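Local coordinates for probable zinc protease PqqL (Escherichia coli, PDB 6OFT), which probably acts as a periplasmic zinc-dependent endopeptidase of the M16 family and is represented here by its first half, at residues Gln146-Arg151 and Lys250-Asn255; Thr152-Arg157 and Asp168-Gly173; Arg157-Ala162 and Arg243-Asn248; Phe322-Arg327 and Gln332-Ala337; Gln434-Asn437 and Ala441-Lys444. All blocks are in the same frame, centred on the assembly; numbering follows the deposited sequence.

Interaction 1: Gln146-Arg151 and Lys250-Asn255; sequences QDAKWR and KENRVN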
# COMPACT_ATOMS: atom_id res chain seq x y z
N GLN A 146 -2.41 -14.85 12.55
CA GLN A 146 -3.81 -14.72 12.96
C GLN A 146 -4.01 -14.03 14.34
O GLN A 146 -4.46 -14.66 15.30
CB GLN A 146 -4.53 -16.08 12.91
CG GLN A 146 -4.59 -16.72 11.53
CD GLN A 146 -5.46 -17.95 11.48
OE1 GLN A 146 -6.37 -18.16 12.29
NE2 GLN A 146 -5.20 -18.80 10.50
N ASP A 147 -3.66 -12.73 14.41
CA ASP A 147 -3.80 -11.88 15.61
C ASP A 147 -5.07 -11.00 15.51
O ASP A 147 -5.84 -11.18 14.56
CB ASP A 147 -2.52 -11.03 15.82
CG ASP A 147 -2.04 -10.18 14.65
OD1 ASP A 147 -2.79 -10.05 13.65
OD2 ASP A 147 -0.92 -9.64 14.72
N ALA A 148 -5.27 -10.05 16.47
CA ALA A 148 -6.42 -9.13 16.48
C ALA A 148 -6.56 -8.32 15.17
O ALA A 148 -7.66 -8.26 14.62
CB ALA A 148 -6.36 -8.21 17.69
N LYS A 149 -5.45 -7.73 14.67
CA LYS A 149 -5.41 -6.95 13.43
C LYS A 149 -5.86 -7.79 12.21
O LYS A 149 -6.59 -7.29 11.35
CB LYS A 149 -4.00 -6.35 13.21
CG LYS A 149 -3.90 -5.34 12.07
CD LYS A 149 -2.49 -4.75 11.97
CE LYS A 149 -2.05 -4.50 10.54
NZ LYS A 149 -2.73 -3.32 9.93
N TRP A 150 -5.44 -9.08 12.16
CA TRP A 150 -5.81 -10.02 11.11
C TRP A 150 -7.30 -10.36 11.19
O TRP A 150 -7.97 -10.36 10.17
CB TRP A 150 -4.97 -11.31 11.18
CG TRP A 150 -5.26 -12.28 10.07
CD1 TRP A 150 -4.77 -12.24 8.80
CD2 TRP A 150 -6.15 -13.41 10.13
NE1 TRP A 150 -5.30 -13.28 8.06
CE2 TRP A 150 -6.14 -14.01 8.86
CE3 TRP A 150 -6.97 -13.95 11.13
CZ2 TRP A 150 -6.89 -15.16 8.57
CZ3 TRP A 150 -7.73 -15.08 10.84
CH2 TRP A 150 -7.68 -15.67 9.57
N ARG A 151 -7.80 -10.66 12.40
CA ARG A 151 -9.21 -10.98 12.64
C ARG A 151 -10.12 -9.79 12.28
O ARG A 151 -11.19 -10.01 11.71
CB ARG A 151 -9.45 -11.42 14.09
CG ARG A 151 -8.80 -12.75 14.45
CD ARG A 151 -9.28 -13.27 15.79
NE ARG A 151 -9.00 -12.35 16.90
CZ ARG A 151 -7.93 -12.41 17.68
NH1 ARG A 151 -7.00 -13.34 17.48
NH2 ARG A 151 -7.77 -11.54 18.67
N LYS A 250 -12.24 -8.83 21.77
CA LYS A 250 -11.78 -8.50 23.12
C LYS A 250 -10.32 -8.04 23.16
O LYS A 250 -9.95 -7.30 24.07
CB LYS A 250 -12.03 -9.66 24.10
CG LYS A 250 -13.48 -10.14 24.13
CD LYS A 250 -14.03 -10.29 25.54
CE LYS A 250 -15.41 -10.93 25.55
NZ LYS A 250 -16.44 -10.07 24.92
N GLU A 251 -9.52 -8.43 22.14
CA GLU A 251 -8.10 -8.10 21.99
C GLU A 251 -7.84 -6.75 21.31
O GLU A 251 -6.72 -6.26 21.37
CB GLU A 251 -7.34 -9.24 21.30
CG GLU A 251 -7.22 -10.49 22.16
CD GLU A 251 -6.15 -11.51 21.81
OE1 GLU A 251 -5.52 -11.38 20.73
OE2 GLU A 251 -5.95 -12.44 22.61
N ASN A 252 -8.87 -6.15 20.66
CA ASN A 252 -8.76 -4.83 20.04
C ASN A 252 -8.71 -3.78 21.15
O ASN A 252 -9.40 -3.94 22.16
CB ASN A 252 -9.90 -4.58 19.05
CG ASN A 252 -9.75 -5.31 17.73
OD1 ASN A 252 -8.67 -5.77 17.35
ND2 ASN A 252 -10.84 -5.41 16.99
N ARG A 253 -7.87 -2.75 21.00
CA ARG A 253 -7.66 -1.77 22.07
C ARG A 253 -8.52 -0.50 22.00
O ARG A 253 -8.67 0.18 23.01
CB ARG A 253 -6.16 -1.40 22.18
CG ARG A 253 -5.59 -0.70 20.95
CD ARG A 253 -4.22 -0.10 21.23
NE ARG A 253 -3.96 1.07 20.41
CZ ARG A 253 -4.20 2.33 20.78
NH1 ARG A 253 -4.69 2.58 21.99
NH2 ARG A 253 -3.93 3.33 19.96
N VAL A 254 -9.09 -0.18 20.82
CA VAL A 254 -9.87 1.04 20.61
C VAL A 254 -11.30 0.76 20.13
O VAL A 254 -11.50 0.04 19.16
CB VAL A 254 -9.10 2.01 19.65
CG1 VAL A 254 -9.94 3.22 19.26
CG2 VAL A 254 -7.77 2.47 20.27
N ASN A 255 -12.29 1.35 20.83
CA ASN A 255 -13.69 1.26 20.45
C ASN A 255 -14.00 2.49 19.62
O ASN A 255 -13.41 3.54 19.85
CB ASN A 255 -14.61 1.18 21.67
CG ASN A 255 -14.43 -0.09 22.47
OD1 ASN A 255 -14.23 -1.20 21.94
ND2 ASN A 255 -14.48 0.04 23.78
O HOH W 1 -3.73 -9.99 19.19

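Interaction 2: Thr152-Arg157 and Asp168-Gly173; sequences TSQARR and DREPIG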
# COMPACT_ATOMS: atom_id res chain seq x y z
N THR A 152 -9.67 -8.55 12.58
CA THR A 152 -10.37 -7.30 12.26
C THR A 152 -10.42 -7.15 10.73
O THR A 152 -11.51 -6.94 10.19
CB THR A 152 -9.74 -6.09 12.98
OG1 THR A 152 -9.67 -6.35 14.38
CG2 THR A 152 -10.52 -4.80 12.75
N SER A 153 -9.25 -7.30 10.04
CA SER A 153 -9.15 -7.27 8.58
C SER A 153 -10.03 -8.33 7.93
O SER A 153 -10.70 -8.03 6.94
CB SER A 153 -7.71 -7.45 8.11
OG SER A 153 -6.95 -6.28 8.35
N GLN A 154 -10.06 -9.56 8.49
CA GLN A 154 -10.92 -10.64 7.98
C GLN A 154 -12.41 -10.29 8.08
O GLN A 154 -13.16 -10.56 7.15
CB GLN A 154 -10.67 -11.97 8.72
CG GLN A 154 -9.36 -12.66 8.37
CD GLN A 154 -9.18 -12.96 6.90
OE1 GLN A 154 -8.27 -12.44 6.25
NE2 GLN A 154 -10.02 -13.82 6.35
N ALA A 155 -12.83 -9.69 9.23
CA ALA A 155 -14.22 -9.27 9.48
C ALA A 155 -14.65 -8.11 8.55
O ALA A 155 -15.79 -8.09 8.09
CB ALA A 155 -14.41 -8.87 10.93
N ARG A 156 -13.74 -7.14 8.31
CA ARG A 156 -13.96 -5.97 7.45
C ARG A 156 -13.96 -6.34 5.97
O ARG A 156 -14.62 -5.68 5.15
CB ARG A 156 -12.86 -4.93 7.71
CG ARG A 156 -13.07 -3.56 7.04
CD ARG A 156 -12.03 -2.54 7.45
NE ARG A 156 -12.20 -2.16 8.86
CZ ARG A 156 -11.24 -2.20 9.77
NH1 ARG A 156 -10.02 -2.59 9.44
NH2 ARG A 156 -11.50 -1.85 11.02
N ARG A 157 -13.14 -7.37 5.61
CA ARG A 157 -12.85 -7.85 4.27
C ARG A 157 -14.04 -7.96 3.32
O ARG A 157 -13.93 -7.38 2.24
CB ARG A 157 -12.11 -9.20 4.32
CG ARG A 157 -11.03 -9.30 3.30
CD ARG A 157 -10.15 -10.50 3.52
NE ARG A 157 -9.17 -10.57 2.44
CZ ARG A 157 -9.41 -11.16 1.28
NH1 ARG A 157 -10.56 -11.79 1.07
NH2 ARG A 157 -8.49 -11.15 0.32
N ASP A 168 -11.03 -12.79 -3.51
CA ASP A 168 -10.80 -14.22 -3.75
C ASP A 168 -9.31 -14.63 -3.82
O ASP A 168 -9.02 -15.80 -4.09
CB ASP A 168 -11.51 -14.60 -5.06
CG ASP A 168 -13.01 -14.39 -5.00
OD1 ASP A 168 -13.67 -15.08 -4.21
OD2 ASP A 168 -13.51 -13.50 -5.73
N ARG A 169 -8.38 -13.68 -3.61
CA ARG A 169 -6.95 -13.91 -3.78
C ARG A 169 -6.04 -13.39 -2.65
O ARG A 169 -5.01 -12.78 -2.94
CB ARG A 169 -6.49 -13.35 -5.15
CG ARG A 169 -7.06 -14.07 -6.38
CD ARG A 169 -6.65 -15.54 -6.41
NE ARG A 169 -7.11 -16.26 -7.60
CZ ARG A 169 -8.29 -16.85 -7.71
NH1 ARG A 169 -9.17 -16.80 -6.71
NH2 ARG A 169 -8.62 -17.50 -8.82
N GLU A 170 -6.36 -13.72 -1.38
CA GLU A 170 -5.48 -13.35 -0.25
C GLU A 170 -4.11 -14.06 -0.47
O GLU A 170 -4.10 -15.26 -0.78
CB GLU A 170 -6.11 -13.77 1.08
CG GLU A 170 -5.67 -12.91 2.26
CD GLU A 170 -5.75 -13.57 3.62
OE1 GLU A 170 -6.58 -14.49 3.80
OE2 GLU A 170 -4.98 -13.16 4.52
N PRO A 171 -2.96 -13.34 -0.38
CA PRO A 171 -1.66 -13.96 -0.72
C PRO A 171 -1.30 -15.29 -0.04
O PRO A 171 -0.73 -16.14 -0.71
CB PRO A 171 -0.65 -12.86 -0.40
CG PRO A 171 -1.42 -11.59 -0.60
CD PRO A 171 -2.81 -11.89 -0.11
N ILE A 172 -1.66 -15.51 1.24
CA ILE A 172 -1.35 -16.78 1.92
C ILE A 172 -2.00 -18.01 1.21
O ILE A 172 -1.47 -19.11 1.31
CB ILE A 172 -1.68 -16.73 3.45
CG1 ILE A 172 -1.10 -17.94 4.23
CG2 ILE A 172 -3.20 -16.59 3.72
CD1 ILE A 172 0.46 -17.94 4.47
N GLY A 173 -3.13 -17.78 0.53
CA GLY A 173 -3.87 -18.82 -0.18
C GLY A 173 -4.56 -19.80 0.75
O GLY A 173 -5.02 -19.43 1.83

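Interaction 3: Arg157-Ala162 and Arg243-Asn248; sequences RPFLLA and RFNIIN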
# COMPACT_ATOMS: atom_id res chain seq x y z
N ARG A 157 -13.14 -7.37 5.61
CA ARG A 157 -12.85 -7.85 4.27
C ARG A 157 -14.04 -7.96 3.32
O ARG A 157 -13.93 -7.38 2.24
CB ARG A 157 -12.11 -9.20 4.32
CG ARG A 157 -11.03 -9.30 3.30
CD ARG A 157 -10.15 -10.50 3.52
NE ARG A 157 -9.17 -10.57 2.44
CZ ARG A 157 -9.41 -11.16 1.28
NH1 ARG A 157 -10.56 -11.79 1.07
NH2 ARG A 157 -8.49 -11.15 0.32
N PRO A 158 -15.17 -8.67 3.65
CA PRO A 158 -16.28 -8.76 2.67
C PRO A 158 -16.91 -7.42 2.31
O PRO A 158 -17.43 -7.26 1.21
CB PRO A 158 -17.27 -9.69 3.37
CG PRO A 158 -16.46 -10.45 4.36
CD PRO A 158 -15.49 -9.45 4.86
N PHE A 159 -16.88 -6.47 3.26
CA PHE A 159 -17.44 -5.13 3.10
C PHE A 159 -16.50 -4.28 2.25
O PHE A 159 -16.93 -3.70 1.24
CB PHE A 159 -17.66 -4.46 4.48
CG PHE A 159 -18.62 -5.20 5.39
CD1 PHE A 159 -18.18 -6.25 6.19
CD2 PHE A 159 -19.98 -4.87 5.41
CE1 PHE A 159 -19.08 -6.97 6.99
CE2 PHE A 159 -20.87 -5.60 6.21
CZ PHE A 159 -20.42 -6.64 6.99
N LEU A 160 -15.23 -4.26 2.64
CA LEU A 160 -14.19 -3.48 1.99
C LEU A 160 -13.85 -3.97 0.58
O LEU A 160 -13.68 -3.14 -0.32
CB LEU A 160 -12.93 -3.49 2.89
CG LEU A 160 -11.87 -2.40 2.73
CD1 LEU A 160 -12.46 -1.00 2.90
CD2 LEU A 160 -10.78 -2.59 3.76
N LEU A 161 -13.75 -5.30 0.37
CA LEU A 161 -13.32 -5.84 -0.92
C LEU A 161 -14.44 -6.43 -1.78
O LEU A 161 -14.16 -7.22 -2.68
CB LEU A 161 -12.20 -6.89 -0.71
CG LEU A 161 -10.98 -6.52 0.17
CD1 LEU A 161 -9.92 -7.59 0.09
CD2 LEU A 161 -10.37 -5.17 -0.21
N ALA A 162 -15.71 -6.01 -1.56
CA ALA A 162 -16.82 -6.50 -2.40
C ALA A 162 -16.52 -6.21 -3.88
O ALA A 162 -16.03 -5.13 -4.22
CB ALA A 162 -18.11 -5.82 -1.99
N ARG A 243 -24.12 -0.82 3.79
CA ARG A 243 -23.95 -1.96 4.70
C ARG A 243 -23.61 -1.53 6.10
O ARG A 243 -23.25 -0.38 6.33
CB ARG A 243 -22.91 -2.95 4.17
CG ARG A 243 -23.28 -3.61 2.86
CD ARG A 243 -22.07 -3.59 1.98
NE ARG A 243 -22.15 -2.51 1.01
CZ ARG A 243 -21.11 -1.99 0.38
NH1 ARG A 243 -19.88 -2.43 0.61
NH2 ARG A 243 -21.28 -1.00 -0.49
N PHE A 244 -23.76 -2.46 7.06
CA PHE A 244 -23.51 -2.18 8.48
C PHE A 244 -22.76 -3.34 9.09
O PHE A 244 -23.13 -4.49 8.85
CB PHE A 244 -24.84 -1.96 9.23
CG PHE A 244 -25.58 -0.70 8.85
CD1 PHE A 244 -26.46 -0.69 7.78
CD2 PHE A 244 -25.43 0.46 9.61
CE1 PHE A 244 -27.12 0.48 7.41
CE2 PHE A 244 -26.12 1.63 9.25
CZ PHE A 244 -26.96 1.63 8.16
N ASN A 245 -21.75 -3.05 9.92
CA ASN A 245 -20.97 -4.09 10.60
C ASN A 245 -20.55 -3.68 12.00
O ASN A 245 -20.29 -2.51 12.27
CB ASN A 245 -19.70 -4.42 9.79
CG ASN A 245 -19.04 -5.73 10.19
OD1 ASN A 245 -19.66 -6.60 10.79
ND2 ASN A 245 -17.78 -5.89 9.89
N ILE A 246 -20.47 -4.66 12.90
CA ILE A 246 -19.96 -4.46 14.26
C ILE A 246 -18.87 -5.51 14.43
O ILE A 246 -19.13 -6.70 14.21
CB ILE A 246 -21.03 -4.49 15.40
CG1 ILE A 246 -22.12 -3.40 15.21
CG2 ILE A 246 -20.37 -4.36 16.80
CD1 ILE A 246 -23.47 -3.67 16.06
N ILE A 247 -17.64 -5.05 14.72
CA ILE A 247 -16.49 -5.94 14.93
C ILE A 247 -16.31 -6.08 16.42
O ILE A 247 -15.97 -5.11 17.10
CB ILE A 247 -15.19 -5.48 14.20
CG1 ILE A 247 -15.43 -5.31 12.68
CG2 ILE A 247 -14.03 -6.46 14.49
CD1 ILE A 247 -14.33 -4.70 11.93
N ASN A 248 -16.58 -7.28 16.93
CA ASN A 248 -16.44 -7.58 18.35
C ASN A 248 -15.18 -8.44 18.56
O ASN A 248 -15.14 -9.60 18.15
CB ASN A 248 -17.70 -8.26 18.89
CG ASN A 248 -17.82 -8.28 20.41
OD1 ASN A 248 -16.83 -8.35 21.15
ND2 ASN A 248 -19.06 -8.24 20.90

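Interaction 4: Phe322-Arg327 and Gln332-Ala337; sequences FRVNAR and QDAANA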
# COMPACT_ATOMS: atom_id res chain seq x y z
N PHE A 322 -14.08 7.75 7.47
CA PHE A 322 -14.12 8.80 8.49
C PHE A 322 -14.40 8.11 9.81
O PHE A 322 -15.46 7.51 9.98
CB PHE A 322 -15.18 9.86 8.15
CG PHE A 322 -14.97 10.49 6.79
CD1 PHE A 322 -15.60 9.98 5.66
CD2 PHE A 322 -14.14 11.59 6.64
CE1 PHE A 322 -15.39 10.53 4.40
CE2 PHE A 322 -13.93 12.16 5.37
CZ PHE A 322 -14.55 11.63 4.26
N ARG A 323 -13.42 8.15 10.72
CA ARG A 323 -13.50 7.46 12.00
C ARG A 323 -13.42 8.39 13.21
O ARG A 323 -12.67 9.36 13.20
CB ARG A 323 -12.39 6.39 12.06
CG ARG A 323 -12.36 5.57 13.36
CD ARG A 323 -11.23 4.56 13.38
NE ARG A 323 -11.37 3.54 12.33
CZ ARG A 323 -12.20 2.50 12.40
NH1 ARG A 323 -12.97 2.33 13.46
NH2 ARG A 323 -12.26 1.63 11.40
N VAL A 324 -14.20 8.06 14.26
CA VAL A 324 -14.18 8.72 15.55
C VAL A 324 -13.97 7.62 16.61
O VAL A 324 -14.76 6.67 16.67
CB VAL A 324 -15.42 9.63 15.85
CG1 VAL A 324 -15.47 10.02 17.33
CG2 VAL A 324 -15.42 10.88 14.98
N ASN A 325 -12.90 7.75 17.42
CA ASN A 325 -12.58 6.81 18.48
C ASN A 325 -13.33 7.18 19.75
O ASN A 325 -13.34 8.35 20.16
CB ASN A 325 -11.08 6.73 18.71
CG ASN A 325 -10.29 6.41 17.45
OD1 ASN A 325 -9.34 7.12 17.10
ND2 ASN A 325 -10.69 5.36 16.74
N ALA A 326 -14.00 6.19 20.35
CA ALA A 326 -14.81 6.35 21.55
C ALA A 326 -14.01 6.44 22.84
O ALA A 326 -12.96 5.81 22.99
CB ALA A 326 -15.84 5.24 21.65
N ARG A 327 -14.53 7.25 23.77
CA ARG A 327 -14.01 7.42 25.12
C ARG A 327 -14.62 6.24 25.87
O ARG A 327 -15.84 6.20 26.07
CB ARG A 327 -14.50 8.77 25.68
CG ARG A 327 -14.17 8.99 27.15
CD ARG A 327 -14.79 10.28 27.64
NE ARG A 327 -14.32 10.65 28.97
CZ ARG A 327 -13.19 11.32 29.20
NH1 ARG A 327 -12.83 11.62 30.44
NH2 ARG A 327 -12.40 11.68 28.20
N GLN A 332 -22.39 6.12 21.88
CA GLN A 332 -23.33 7.18 21.50
C GLN A 332 -22.61 8.50 21.24
O GLN A 332 -22.89 9.16 20.24
CB GLN A 332 -24.43 7.35 22.56
CG GLN A 332 -25.67 8.09 22.06
CD GLN A 332 -26.49 7.25 21.12
OE1 GLN A 332 -26.97 6.17 21.47
NE2 GLN A 332 -26.68 7.74 19.90
N ASP A 333 -21.64 8.85 22.10
CA ASP A 333 -20.85 10.07 21.96
C ASP A 333 -19.97 10.07 20.72
O ASP A 333 -19.83 11.11 20.08
CB ASP A 333 -20.03 10.36 23.24
CG ASP A 333 -20.87 10.81 24.42
OD1 ASP A 333 -20.34 10.83 25.55
OD2 ASP A 333 -22.06 11.15 24.22
N ALA A 334 -19.39 8.89 20.39
CA ALA A 334 -18.55 8.70 19.20
C ALA A 334 -19.40 8.92 17.94
O ALA A 334 -19.01 9.71 17.08
CB ALA A 334 -17.97 7.29 19.20
N ALA A 335 -20.57 8.25 17.87
CA ALA A 335 -21.52 8.35 16.76
C ALA A 335 -21.98 9.81 16.62
O ALA A 335 -21.95 10.34 15.51
CB ALA A 335 -22.71 7.43 17.01
N ASN A 336 -22.34 10.46 17.76
CA ASN A 336 -22.76 11.86 17.79
C ASN A 336 -21.72 12.79 17.19
O ASN A 336 -22.05 13.54 16.27
CB ASN A 336 -23.20 12.30 19.19
CG ASN A 336 -24.64 11.97 19.47
OD1 ASN A 336 -25.55 12.45 18.80
ND2 ASN A 336 -24.88 11.15 20.47
N ALA A 337 -20.44 12.68 17.65
CA ALA A 337 -19.31 13.48 17.15
C ALA A 337 -19.09 13.32 15.65
O ALA A 337 -18.91 14.32 14.95
CB ALA A 337 -18.04 13.13 17.91

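Interaction 5: Gln434-Asn437 and Ala441-Lys444; sequences QMVN and AAKK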
# COMPACT_ATOMS: atom_id res chain seq x y z
N GLN A 434 -18.69 -0.33 13.48
CA GLN A 434 -18.39 -0.10 14.88
C GLN A 434 -17.45 -1.17 15.37
O GLN A 434 -17.56 -2.32 14.96
CB GLN A 434 -19.65 -0.05 15.74
CG GLN A 434 -20.33 1.32 15.70
CD GLN A 434 -21.73 1.29 16.23
OE1 GLN A 434 -22.05 1.94 17.23
NE2 GLN A 434 -22.60 0.57 15.57
N MET A 435 -16.53 -0.80 16.26
CA MET A 435 -15.57 -1.72 16.85
C MET A 435 -15.78 -1.72 18.35
O MET A 435 -15.86 -0.65 18.95
CB MET A 435 -14.14 -1.32 16.46
CG MET A 435 -13.81 -1.69 15.04
SD MET A 435 -12.19 -1.13 14.48
CE MET A 435 -11.09 -2.21 15.49
N VAL A 436 -16.00 -2.91 18.92
CA VAL A 436 -16.26 -3.12 20.35
C VAL A 436 -15.32 -4.19 20.93
O VAL A 436 -14.96 -5.14 20.22
CB VAL A 436 -17.76 -3.37 20.69
CG1 VAL A 436 -18.60 -2.14 20.38
CG2 VAL A 436 -18.32 -4.61 19.98
N ASN A 437 -14.87 -4.01 22.19
CA ASN A 437 -13.92 -4.95 22.80
C ASN A 437 -14.38 -5.54 24.14
O ASN A 437 -13.64 -6.28 24.78
CB ASN A 437 -12.52 -4.32 22.92
CG ASN A 437 -12.42 -3.05 23.72
OD1 ASN A 437 -13.33 -2.64 24.45
ND2 ASN A 437 -11.28 -2.39 23.60
N ALA A 441 -19.51 -2.00 25.80
CA ALA A 441 -19.47 -1.27 24.52
C ALA A 441 -20.35 -1.97 23.47
O ALA A 441 -20.98 -1.28 22.67
CB ALA A 441 -18.04 -1.12 24.02
N ALA A 442 -20.40 -3.33 23.50
CA ALA A 442 -21.21 -4.16 22.59
C ALA A 442 -22.69 -3.87 22.74
O ALA A 442 -23.40 -3.79 21.74
CB ALA A 442 -20.93 -5.64 22.81
N LYS A 443 -23.14 -3.71 24.00
CA LYS A 443 -24.52 -3.37 24.37
C LYS A 443 -24.78 -1.90 24.01
O LYS A 443 -25.92 -1.54 23.71
CB LYS A 443 -24.74 -3.63 25.88
CG LYS A 443 -26.15 -3.40 26.42
CD LYS A 443 -27.06 -4.63 26.28
CE LYS A 443 -28.16 -4.66 27.32
NZ LYS A 443 -29.21 -3.63 27.09
N LYS A 444 -23.73 -1.05 24.04
CA LYS A 444 -23.82 0.38 23.73
C LYS A 444 -23.76 0.70 22.23
O LYS A 444 -24.20 1.78 21.83
CB LYS A 444 -22.77 1.18 24.52
CG LYS A 444 -23.28 1.51 25.93
CD LYS A 444 -22.24 2.15 26.82
CE LYS A 444 -22.80 2.46 28.19
NZ LYS A 444 -21.80 3.18 29.03

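Interaction 1: Gln146-Arg151 and Lys250-Asn255
The Arg151 guanidinium is met at its edge by Glu251, whose CB lies in its plane, while one face is covered from within its own segment by Asp147 C and Ala148 N, both lying over its rim rather than its centre. Arg151 NH2 donates to Glu251 OE1 over 3.1 Å as part of a salt bridge, nearly straight at 167°. The partner lies in the guanidinium plane, but the oxygen is reached from above the carboxylate, the two planes standing 67° apart. The bend of Arg151 at chi3 (-60°) folds the group back over the start of the helix, so that NH2 also comes within 3.5 Å of Glu251 CB. Next to the charged pair, Ala148 CB packs against Glu251 CB at 3.9 Å and against Asn252 OD1 at 3.4 Å. A water accepts from Ala148 N and donates to Glu251 OE1. Asp147 is the N-cap of helix 148-160, its OD1 accepting from Trp150 N at 3.2 Å. Beyond the two segments, Arg151 NE makes a salt bridge to Asp249, and Asn252 ND2 hydrogen-bonds to Thr152 OG1. A leucine in place of Arg151 would probably leave Glu251 and Asp249 without their shared cation. One arginine thus appears to balance two acidic side chains, tying the loop between strands 242-248 and 256-264 to the start of the helix at the surface.

Interaction 2: Thr152-Arg157 and Asp168-Gly173
Van der Waals packing joins Arg157 to Glu170: Arg157 NH2 rests 3.6 Å from Glu170 CB and 3.8 Å from Glu170 CG, obliquely to the guanidinium. The Arg157 chain is extended from CG to NE (chi2 169°, chi3 177°), which carries the group across from the helix to the loop. Its hydrogen bonds go to other residues, NH1 to Leu167 O and NH2 to Tyr93 OH. Gln154 OE1 approaches the Glu170 carboxylate, 3.6 Å from OE1 and 3.8 Å from OE2, the side chains crossing at about a right angle with amide and carboxylate planes 31° apart; these oxygens meet as acceptors, so the approach is probably not attractive in itself. Arg157 NE lies 4.9 Å from Glu170 OE1, too far for a salt bridge, though opposite charges at this range probably still attract. In the fold, the loop between helices 148-160 and 175-180 doubles back along the first helix, and a type I beta turn from Glu170 to Gly173 leads into the second. An alanine in place of Glu170 would probably deprive Arg157 of a nearby negative charge and open a gap beside Gln154. Arg169 secures the same loop with its side chain: NH1 donates to Asp168 O at 2.8 Å, and NH2 makes a salt bridge to Asp47. The side chains of Glu170 and His54, a predicted zinc ligand, are about 9 Å apart.

Interaction 3: Arg157-Ala162 and Arg243-Asn248
Phe159 lays one face of its ring over the side chain of Asn245, amide and ring planes only 16° apart in a stacked arrangement. Asn245 CB sits 3.9 Å from the ring centroid, 21° off the normal, a CH-pi contact displaced toward the rim. Asn245 CG and ND2 each come within 3.4 Å of Phe159 CE1; with CG anti to the backbone N (chi1 -164°), the amide runs beneath that side of the ring. Arg243, two residues back on the same side of the strand, closes the edge: its CB is in the ring plane, 3.7 Å from Phe159 CD2. Between them Phe244 O approaches Phe159 CE2 obliquely at 3.6 Å. The Arg243 chain, bent at chi2 and chi3, runs back past the ring, its NH1 3.3 Å from Phe159 O, while its NH2 makes a salt bridge to Asp429 and its NE one to Glu239. The ring thus bridges the end of helix 148-160 and strand 242-248, an outermost strand of the five-stranded sheet, beside strand 430-436. Farther along, Ile247 of the strand touches Thr152, Ala155 and Arg156 of the helix, and on the other side of the strand Phe244 packs on helix 448-459.

Interaction 4: Phe322-Arg327 and Gln332-Ala337
Val324 and Ala326, alternate residues of strand 317-326, meet Ala334 and Ala337, one turn apart on the facing side of helix 331-348. Val324 reaches the helix with one branch: its CG1, anti to the backbone N (chi1 167°), points between the two alanines and lies 4.1 Å from both Ala334 CB and Ala337 CB. The same methyl comes 3.6 Å from Ala334 O, so it rests on the helix backbone as well as on side chains. Nearer the turn, Ala326 CB and Ala334 CB touch methyl to methyl at 3.8 Å, where the backbones draw closest, Ala326 CA to Ala334 CA being 5.0 Å. Such small side chains let the short strand and helix segments come to 7.5 Å between axes, running nearly antiparallel at 155°. All four touching residues are buried. Ile303 of the adjacent strand 303-314 adds to the apolar patch at Val324 and Ala337, and Ile257 of strand 256-264 touches Ala334. Only Asp328 to Met331 separate the two segments, so the chain leaves the sheet and folds straight back over it: a compact strand-turn-helix unit, with the helix laid against one face of a mixed sheet as in an alpha/beta layered domain.

Interaction 5: Gln434-Asn437 and Ala441-Lys444
Val436 projects from its strand toward helix 439-444, and both of its branches land on that helix. At the start of the side chain, CB already lies close to the helix backbone, 3.9 Å from Ala442 N. From there CG1, beside the backbone N and anti to the carbonyl carbon (chi1 -65°), dips toward Ala441: it is 3.4 Å from Ala441 O, 3.6 Å from Ala441 C and 3.8 Å from Ala441 CB. The other methyl, Val436 CG2, takes the crowded position between the backbone N and the carbonyl carbon and turns to the next residue, with Val436 CG2 3.9 Å from Ala442 CA and 4.0 Å from Ala442 CB. The valine thus straddles the Ala441-Ala442 peptide, one methyl for each alanine, and the contact is apolar apart from the grazed carbonyl oxygen. Val436 CA and Ala442 CA are 5.5 Å apart, a closeness probably helped by the small alanine side chains. Ile246 of strand 242-248 and Met331 of helix 331-348 also touch Val436, extending the buried patch. At the turn, Asn438 OD1 accepts from Ala441 N, and Asn437 bonds through its amide to Asn252 O and Asn255 ND2. Strand 430-436 runs parallel to strand 242-248 and antiparallel to strand 256-264 in the mixed sheet, and the short helix that follows it packs by the strand's end.

Overall arrangement
Helix 148-160 carries one side of interactions 1, 2 and 3, whose centres lie 12 to 15 Å apart; the first ties it to the loop following strand 242-248, the second to the loop ahead of helix 175-180, the third to strand 242-248 itself. Interactions 3, 4 and 5 all reach the five-stranded sheet, and 3 and 5 use the neighbouring strands 242-248 and 430-436. Along the chain, interactions 2 and 3 alternate their segments and share Arg157, whereas interactions 4 and 5 come later, one after the other, 12 Å apart. Interactions 1 and 3 bring the helix of the insulinase-family part against this five-stranded layer and its loop, while 4 and 5 pack helices that follow two of its strands.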